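Phosphoribosylformylglycinamidine cyclo-ligase (Thermus thermophilus HB8, PDB 5AVM) probably catalyses the ATP-dependent ring closure that converts formylglycinamidine ribonucleotide into aminoimidazole ribonucleotide in de novo purine synthesis. Local coordinates at residues 103-108 against 148-153; 108-113 against 136-141; 175-180 against 322-327. All blocks are in the same frame, centred on the assembly; numbering follows the deposited sequence.

Contact 1: 103-108 against 148-153; sequences DYLAAS and GAWDIA
The indole of Trp150 carries the methyl CB of Ala107 over the centre of one face, a CH-pi contact modelled too tightly for its exact height to be trusted. At the ring's edge, near its plane, CB of Leu105 packs against CZ3 at 3.9 Å, and the carbonyl oxygen of Gly148 also lies in plane. The first torsion of Trp150 (chi1 -81°) puts CG beside the backbone N, anti to the carbonyl carbon. Where the CA atoms of Ala107 and Trp150 come to 4.1 Å, a side chain of one methyl suits the face of the indole. Leu105 CD1 meets Ile152 CG2 at 4.2 Å on this same face, which helices 66-72 and 112-129 cover.

Backbone bonds join the strands: Tyr104 N to Ala153 O, Ala106 N to Asp151 O (3.1 Å), Asp151 N to Ala106 O (2.7 Å) and, beyond the strand end, Ser108 N to Ala149 O. Tyr104, Ala106, Asp151 and Ala153 occupy the other face, where the buried carboxylate of Asp151 is satisfied by the hydroxyls of Tyr104 and Tyr145, both of the second subunit. Such an antiparallel pair, apolar toward helices and partly polar toward the partner chain, belongs to the N-terminal sheet of AIR synthases, whose two copies in relatives form a barrel across the dimer.

Contact 2: 108-113 against 136-141; sequences SHLDEG and GETAEM
Leu110 and Glu140 meet within a beta-alpha-beta unit made of strand 97-107, helix 112-129 and strand 137-140, in which the turn leading into the helix comes back against the end of the second strand. The tie is polar at its middle: Leu110 N donates to Glu140 OE1 at 2.9 Å, with an N-H...O angle of 154°. The oxygen is met on its anti side, the donor standing 21° out of the carboxylate plane. Glutamate is long enough for this, and its conformation, CG anti to the backbone N and the chain extended beyond CG, uses that length to carry OE1 to Leu110 N in a loop that forms no strand pairing here. On the way, CG passes 3.7 Å from Ser108 O.

Leu110 is the centre of an inverse gamma turn, closed by a weak bond from Asp111 N to His109 O. Its CB points toward the strand. The side chains of Leu110 and Thr138 meet tip to tip, CD1 lying 3.5 Å from OG1. The second methyl, CD2, sits 3.7 Å from Ala139 O, and the branched leucine thus lays both methyls against the strand. Thr138 and Glu140 are exposed, which suits their polar side chains. Ser108, just before the turn, has its OG hydrogen-bonded to Glu147 OE1.

His109 and Glu140 run side by side in the same direction, ring and carboxylate 23° apart, and OE1 stands 3.9 Å above one imidazole face, displaced toward the rim.

Contact 3: 175-180 against 322-327; sequences DALLAL and GRVVPG
Asp175 and Val324 are joined by the stronger of two backbone hydrogen bonds here, Val324 N to Asp175 O at 3.1 Å, the donor tilted 21° from the carbonyl plane. The second, Leu177 N to Gly322 O, is weak at 3.3 Å. A CA-H...O contact adds to them, with Arg323 CA 3.2 Å from the same Asp175 O. Strands 176-180 and 322-326 are antiparallel but diverge, at 139° between directions. Within these two segments the bonds lie at the 175-177 end, and the pairing goes on through Val321 and Phe319.

Among apolar contacts, CD2 of Leu177 meets CG2 of Val324 at 3.9 Å, the side chains crossing at about a right angle. Val324 CG2 also touches Asp175 CB (3.8 Å). Ala263 and Val265 of the next strand pack on Leu177.

The leucine also lies against the peptide of Arg323, its CG 3.5 Å from Arg323 N. Gly322, with no side chain, allows Leu177 CD1 to come within 3.9 Å of its CA; its backbone angles by themselves also call for glycine.

The carboxylate of Asp175 is engaged by Arg172 N and His239 ND1. Arginine suits exposed position 323: CG lies 3.3 Å from Asp175 O, while the extended chain carries the charged end outward. The chemistry implies a junction held by backbone bonding and leucine-valine packing.

From the N terminus, strand 97-107 is followed by Ser108, shared by contacts 1 and 2. The chain then runs through helix 112-129 to strand 137-140, where contact 2 closes the smaller loop over 22 intervening residues. Ten residues further on, strand 150-161 returns to the other side of strand 97-107, and contact 1 closes the wider loop that encloses the first. Backbone bonds such as Asp103 O with Glu137 N link the two, and both touch the second subunit. Contact 3 comes later, in series: across 141 residues it joins strand 176-181 to strand 319-326 in the six-stranded sheet of the C-terminal domain, its centre about 38 Å from that of contact 1.

Contact 1: 103-108 against 148-153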
loop_
_atom_site.group_PDB
_atom_site.type_symbol
_atom_site.label_atom_id
_atom_site.label_comp_id
_atom_site.label_asym_id
_atom_site.label_seq_id
_atom_site.Cartn_x
_atom_site.Cartn_y
_atom_site.Cartn_z
ATOM N N ASP B 103 6.142 3.703 1.250
ATOM C CA ASP B 103 4.923 3.838 2.048
ATOM C C ASP B 103 3.826 4.795 1.590
ATOM O O ASP B 103 4.056 5.688 0.778
ATOM C CB ASP B 103 5.325 4.220 3.468
ATOM C CG ASP B 103 6.294 5.390 3.498
ATOM O OD1 ASP B 103 5.982 6.442 2.894
ATOM O OD2 ASP B 103 7.372 5.263 4.122
ATOM N N TYR B 104 2.634 4.606 2.159
ATOM C CA TYR B 104 1.465 5.429 1.861
ATOM C C TYR B 104 0.828 5.961 3.142
ATOM O O TYR B 104 0.036 5.257 3.772
ATOM C CB TYR B 104 0.412 4.615 1.126
ATOM C CG TYR B 104 -0.649 5.464 0.471
ATOM C CD1 TYR B 104 -0.361 6.190 -0.685
ATOM C CD2 TYR B 104 -1.941 5.539 0.995
ATOM C CE1 TYR B 104 -1.326 6.969 -1.312
ATOM C CE2 TYR B 104 -2.925 6.319 0.377
ATOM C CZ TYR B 104 -2.607 7.033 -0.781
ATOM O OH TYR B 104 -3.557 7.806 -1.418
ATOM N N LEU B 105 1.151 7.195 3.520
ATOM C CA LEU B 105 0.596 7.793 4.740
ATOM C C LEU B 105 -0.673 8.606 4.464
ATOM O O LEU B 105 -0.685 9.452 3.577
ATOM C CB LEU B 105 1.653 8.683 5.415
ATOM C CG LEU B 105 2.762 7.995 6.228
ATOM C CD1 LEU B 105 3.256 6.743 5.524
ATOM C CD2 LEU B 105 3.912 8.976 6.451
ATOM N N ALA B 106 -1.736 8.348 5.222
ATOM C CA ALA B 106 -3.001 9.065 5.036
ATOM C C ALA B 106 -3.573 9.534 6.376
ATOM O O ALA B 106 -3.619 8.778 7.345
ATOM C CB ALA B 106 -4.007 8.172 4.318
ATOM N N ALA B 107 -4.026 10.782 6.423
ATOM C CA ALA B 107 -4.561 11.334 7.660
ATOM C C ALA B 107 -5.670 12.337 7.421
ATOM O O ALA B 107 -5.874 12.797 6.296
ATOM C CB ALA B 107 -3.451 12.008 8.431
ATOM N N SER B 108 -6.381 12.669 8.497
ATOM C CA SER B 108 -7.450 13.656 8.443
ATOM C C SER B 108 -6.742 14.945 8.034
ATOM O O SER B 108 -7.209 15.694 7.176
ATOM C CB SER B 108 -8.086 13.819 9.824
ATOM O OG SER B 108 -9.048 14.853 9.825
ATOM N N GLY B 148 -7.853 14.096 13.514
ATOM C CA GLY B 148 -6.544 13.783 14.068
ATOM C C GLY B 148 -6.002 12.389 13.803
ATOM O O GLY B 148 -4.882 12.077 14.207
ATOM N N ALA B 149 -6.783 11.555 13.120
ATOM C CA ALA B 149 -6.374 10.187 12.820
ATOM C C ALA B 149 -5.420 10.070 11.626
ATOM O O ALA B 149 -5.408 10.918 10.727
ATOM C CB ALA B 149 -7.605 9.311 12.589
ATOM N N TRP B 150 -4.629 8.995 11.644
ATOM C CA TRP B 150 -3.644 8.681 10.611
ATOM C C TRP B 150 -3.659 7.186 10.321
ATOM O O TRP B 150 -4.052 6.386 11.163
ATOM C CB TRP B 150 -2.229 9.025 11.078
ATOM C CG TRP B 150 -1.811 10.453 10.965
ATOM C CD1 TRP B 150 -2.188 11.494 11.764
ATOM C CD2 TRP B 150 -0.889 10.990 10.010
ATOM N NE1 TRP B 150 -1.552 12.647 11.367
ATOM C CE2 TRP B 150 -0.751 12.364 10.291
ATOM C CE3 TRP B 150 -0.163 10.439 8.939
ATOM C CZ2 TRP B 150 0.079 13.197 9.539
ATOM C CZ3 TRP B 150 0.664 11.269 8.194
ATOM C CH2 TRP B 150 0.779 12.631 8.498
ATOM N N ASP B 151 -3.213 6.814 9.129
ATOM C CA ASP B 151 -3.127 5.414 8.742
ATOM C C ASP B 151 -1.751 5.283 8.107
ATOM O O ASP B 151 -1.449 5.922 7.099
ATOM C CB ASP B 151 -4.206 5.044 7.727
ATOM C CG ASP B 151 -4.290 3.546 7.488
ATOM O OD1 ASP B 151 -3.259 2.864 7.606
ATOM O OD2 ASP B 151 -5.385 3.046 7.168
ATOM N N ILE B 152 -0.912 4.459 8.717
ATOM C CA ILE B 152 0.438 4.256 8.239
ATOM C C ILE B 152 0.538 2.864 7.628
ATOM O O ILE B 152 0.470 1.856 8.334
ATOM C CB ILE B 152 1.424 4.413 9.412
ATOM C CG1 ILE B 152 1.181 5.772 10.082
ATOM C CG2 ILE B 152 2.861 4.272 8.929
ATOM C CD1 ILE B 152 1.926 5.974 11.374
ATOM N N ALA B 153 0.672 2.826 6.305
ATOM C CA ALA B 153 0.776 1.577 5.563
ATOM C C ALA B 153 2.025 1.615 4.706
ATOM O O ALA B 153 2.637 2.665 4.544
ATOM C CB ALA B 153 -0.442 1.384 4.693
HETATM O O HOH W 1 -2.319 4.837 4.316
#

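Contact 2: 108-113 against 136-141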
loop_
_atom_site.group_PDB
_atom_site.type_symbol
_atom_site.label_atom_id
_atom_site.label_comp_id
_atom_site.label_asym_id
_atom_site.label_seq_id
_atom_site.Cartn_x
_atom_site.Cartn_y
_atom_site.Cartn_z
ATOM N N SER B 108 -6.381 12.669 8.497
ATOM C CA SER B 108 -7.450 13.656 8.443
ATOM C C SER B 108 -6.742 14.945 8.034
ATOM O O SER B 108 -7.209 15.694 7.176
ATOM C CB SER B 108 -8.086 13.819 9.824
ATOM O OG SER B 108 -9.048 14.853 9.825
ATOM N N HIS B 109 -5.597 15.188 8.660
ATOM C CA HIS B 109 -4.800 16.351 8.344
ATOM C C HIS B 109 -3.322 16.053 8.548
ATOM O O HIS B 109 -2.872 15.794 9.661
ATOM C CB HIS B 109 -5.217 17.548 9.191
ATOM C CG HIS B 109 -4.491 18.805 8.830
ATOM N ND1 HIS B 109 -3.210 19.073 9.261
ATOM C CD2 HIS B 109 -4.835 19.831 8.016
ATOM C CE1 HIS B 109 -2.793 20.208 8.726
ATOM N NE2 HIS B 109 -3.760 20.689 7.966
ATOM N N LEU B 110 -2.578 16.092 7.452
ATOM C CA LEU B 110 -1.147 15.826 7.458
ATOM C C LEU B 110 -0.361 16.860 8.271
ATOM O O LEU B 110 0.331 17.713 7.712
ATOM C CB LEU B 110 -0.634 15.791 6.012
ATOM C CG LEU B 110 -1.302 14.761 5.095
ATOM C CD1 LEU B 110 -0.886 15.006 3.661
ATOM C CD2 LEU B 110 -0.916 13.353 5.535
ATOM N N ASP B 111 -0.460 16.768 9.593
ATOM C CA ASP B 111 0.237 17.689 10.482
ATOM C C ASP B 111 1.716 17.746 10.133
ATOM O O ASP B 111 2.386 16.717 10.147
ATOM C CB ASP B 111 0.089 17.230 11.936
ATOM C CG ASP B 111 -0.256 18.367 12.872
ATOM O OD1 ASP B 111 -1.445 18.753 12.911
ATOM O OD2 ASP B 111 0.656 18.880 13.556
ATOM N N GLU B 112 2.230 18.939 9.830
ATOM C CA GLU B 112 3.647 19.082 9.490
ATOM C C GLU B 112 4.509 18.447 10.577
ATOM O O GLU B 112 5.489 17.761 10.293
ATOM C CB GLU B 112 4.032 20.560 9.317
ATOM C CG GLU B 112 5.548 20.788 9.161
ATOM C CD GLU B 112 5.920 22.158 8.587
ATOM O OE1 GLU B 112 5.561 23.195 9.193
ATOM O OE2 GLU B 112 6.584 22.190 7.525
ATOM N N GLY B 113 4.135 18.676 11.826
ATOM C CA GLY B 113 4.888 18.105 12.919
ATOM C C GLY B 113 4.976 16.594 12.820
ATOM O O GLY B 113 6.027 16.060 12.476
ATOM N N GLY B 136 7.638 7.330 -1.113
ATOM C CA GLY B 136 6.306 6.890 -0.741
ATOM C C GLY B 136 5.314 8.008 -0.998
ATOM O O GLY B 136 5.720 9.128 -1.342
ATOM N N GLU B 137 4.022 7.723 -0.838
ATOM C CA GLU B 137 2.999 8.736 -1.066
ATOM C C GLU B 137 2.347 9.259 0.203
ATOM O O GLU B 137 2.674 8.841 1.320
ATOM C CB GLU B 137 1.915 8.223 -2.019
ATOM C CG GLU B 137 2.395 8.021 -3.452
ATOM C CD GLU B 137 3.212 9.196 -3.982
ATOM O OE1 GLU B 137 2.813 10.359 -3.723
ATOM O OE2 GLU B 137 4.241 8.948 -4.664
ATOM N N THR B 138 1.410 10.177 0.003
ATOM C CA THR B 138 0.704 10.819 1.098
ATOM C C THR B 138 -0.717 11.149 0.630
ATOM O O THR B 138 -0.944 11.421 -0.546
ATOM C CB THR B 138 1.456 12.118 1.505
ATOM O OG1 THR B 138 1.311 12.343 2.906
ATOM C CG2 THR B 138 0.918 13.325 0.741
ATOM N N ALA B 139 -1.673 11.104 1.549
ATOM C CA ALA B 139 -3.056 11.408 1.226
ATOM C C ALA B 139 -3.719 12.123 2.393
ATOM O O ALA B 139 -3.573 11.724 3.556
ATOM C CB ALA B 139 -3.810 10.141 0.905
ATOM N N GLU B 140 -4.440 13.194 2.074
ATOM C CA GLU B 140 -5.147 13.979 3.073
ATOM C C GLU B 140 -6.633 13.944 2.723
ATOM O O GLU B 140 -7.066 14.539 1.738
ATOM C CB GLU B 140 -4.616 15.419 3.093
ATOM C CG GLU B 140 -5.331 16.331 4.075
ATOM C CD GLU B 140 -4.572 17.610 4.358
ATOM O OE1 GLU B 140 -3.565 17.552 5.092
ATOM O OE2 GLU B 140 -4.979 18.673 3.838
ATOM N N MET B 141 -7.405 13.217 3.527
ATOM C CA MET B 141 -8.838 13.084 3.296
ATOM C C MET B 141 -9.636 13.207 4.590
ATOM O O MET B 141 -9.953 12.210 5.247
ATOM C CB MET B 141 -9.142 11.741 2.622
ATOM C CG MET B 141 -8.379 11.516 1.315
ATOM S SD MET B 141 -8.688 9.889 0.599
ATOM C CE MET B 141 -7.627 8.858 1.605
#

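Contact 3: 175-180 against 322-327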
loop_
_atom_site.group_PDB
_atom_site.type_symbol
_atom_site.label_atom_id
_atom_site.label_comp_id
_atom_site.label_asym_id
_atom_site.label_seq_id
_atom_site.Cartn_x
_atom_site.Cartn_y
_atom_site.Cartn_z
ATOM N N ASP B 175 7.905 -31.934 13.447
ATOM C CA ASP B 175 8.735 -30.744 13.519
ATOM C C ASP B 175 8.618 -30.085 14.883
ATOM O O ASP B 175 7.626 -30.257 15.596
ATOM C CB ASP B 175 8.335 -29.720 12.451
ATOM C CG ASP B 175 8.832 -30.088 11.075
ATOM O OD1 ASP B 175 9.930 -30.684 10.981
ATOM O OD2 ASP B 175 8.133 -29.764 10.091
ATOM N N ALA B 176 9.646 -29.326 15.233
ATOM C CA ALA B 176 9.671 -28.595 16.485
ATOM C C ALA B 176 9.147 -27.177 16.226
ATOM O O ALA B 176 9.324 -26.623 15.137
ATOM C CB ALA B 176 11.097 -28.538 17.021
ATOM N N LEU B 177 8.486 -26.598 17.222
ATOM C CA LEU B 177 7.976 -25.244 17.095
ATOM C C LEU B 177 8.932 -24.353 17.876
ATOM O O LEU B 177 8.999 -24.419 19.102
ATOM C CB LEU B 177 6.561 -25.135 17.672
ATOM C CG LEU B 177 5.493 -26.098 17.147
ATOM C CD1 LEU B 177 4.155 -25.710 17.720
ATOM C CD2 LEU B 177 5.436 -26.056 15.636
ATOM N N LEU B 178 9.690 -23.534 17.158
ATOM C CA LEU B 178 10.652 -22.633 17.777
ATOM C C LEU B 178 10.118 -21.210 17.670
ATOM O O LEU B 178 9.924 -20.685 16.578
ATOM C CB LEU B 178 11.998 -22.760 17.061
ATOM C CG LEU B 178 13.291 -22.243 17.697
ATOM C CD1 LEU B 178 14.449 -22.803 16.896
ATOM C CD2 LEU B 178 13.345 -20.719 17.725
ATOM N N ALA B 179 9.869 -20.591 18.816
ATOM C CA ALA B 179 9.350 -19.241 18.832
ATOM C C ALA B 179 10.443 -18.242 19.126
ATOM O O ALA B 179 11.323 -18.495 19.941
ATOM C CB ALA B 179 8.249 -19.120 19.870
ATOM N N LEU B 180 10.392 -17.112 18.431
ATOM C CA LEU B 180 11.344 -16.031 18.636
ATOM C C LEU B 180 10.517 -15.032 19.440
ATOM O O LEU B 180 9.379 -14.716 19.073
ATOM C CB LEU B 180 11.785 -15.438 17.300
ATOM C CG LEU B 180 12.456 -16.434 16.354
ATOM C CD1 LEU B 180 12.988 -15.689 15.147
ATOM C CD2 LEU B 180 13.584 -17.165 17.085
ATOM N N GLY B 322 6.840 -26.561 21.246
ATOM C CA GLY B 322 5.829 -27.484 20.776
ATOM C C GLY B 322 6.241 -28.472 19.709
ATOM O O GLY B 322 7.421 -28.750 19.505
ATOM N N ARG B 323 5.240 -28.996 19.015
ATOM C CA ARG B 323 5.474 -29.983 17.984
ATOM C C ARG B 323 4.272 -30.033 17.043
ATOM O O ARG B 323 3.161 -29.664 17.424
ATOM C CB ARG B 323 5.685 -31.340 18.659
ATOM C CG ARG B 323 6.346 -32.409 17.819
ATOM C CD ARG B 323 6.585 -33.641 18.671
ATOM N NE ARG B 323 7.264 -34.708 17.944
ATOM C CZ ARG B 323 7.617 -35.869 18.487
ATOM N NH1 ARG B 323 7.354 -36.111 19.765
ATOM N NH2 ARG B 323 8.236 -36.785 17.755
ATOM N N VAL B 324 4.510 -30.480 15.811
ATOM C CA VAL B 324 3.466 -30.602 14.793
ATOM C C VAL B 324 2.869 -31.999 14.885
ATOM O O VAL B 324 3.500 -32.986 14.501
ATOM C CB VAL B 324 4.045 -30.395 13.374
ATOM C CG1 VAL B 324 2.963 -30.602 12.322
ATOM C CG2 VAL B 324 4.642 -29.002 13.268
ATOM N N VAL B 325 1.648 -32.078 15.396
ATOM C CA VAL B 325 0.983 -33.360 15.562
ATOM C C VAL B 325 -0.237 -33.494 14.668
ATOM O O VAL B 325 -0.741 -32.505 14.139
ATOM C CB VAL B 325 0.542 -33.562 17.026
ATOM C CG1 VAL B 325 1.749 -33.475 17.945
ATOM C CG2 VAL B 325 -0.499 -32.520 17.406
ATOM N N PRO B 326 -0.723 -34.730 14.485
ATOM C CA PRO B 326 -1.896 -35.006 13.651
ATOM C C PRO B 326 -3.136 -34.213 14.065
ATOM O O PRO B 326 -3.282 -33.803 15.222
ATOM C CB PRO B 326 -2.082 -36.508 13.815
ATOM C CG PRO B 326 -0.670 -36.988 13.953
ATOM C CD PRO B 326 -0.092 -35.989 14.925
ATOM N N GLY B 327 -4.028 -34.011 13.103
ATOM C CA GLY B 327 -5.239 -33.256 13.353
ATOM C C GLY B 327 -5.130 -31.904 12.681
ATOM O O GLY B 327 -4.789 -31.817 11.498
#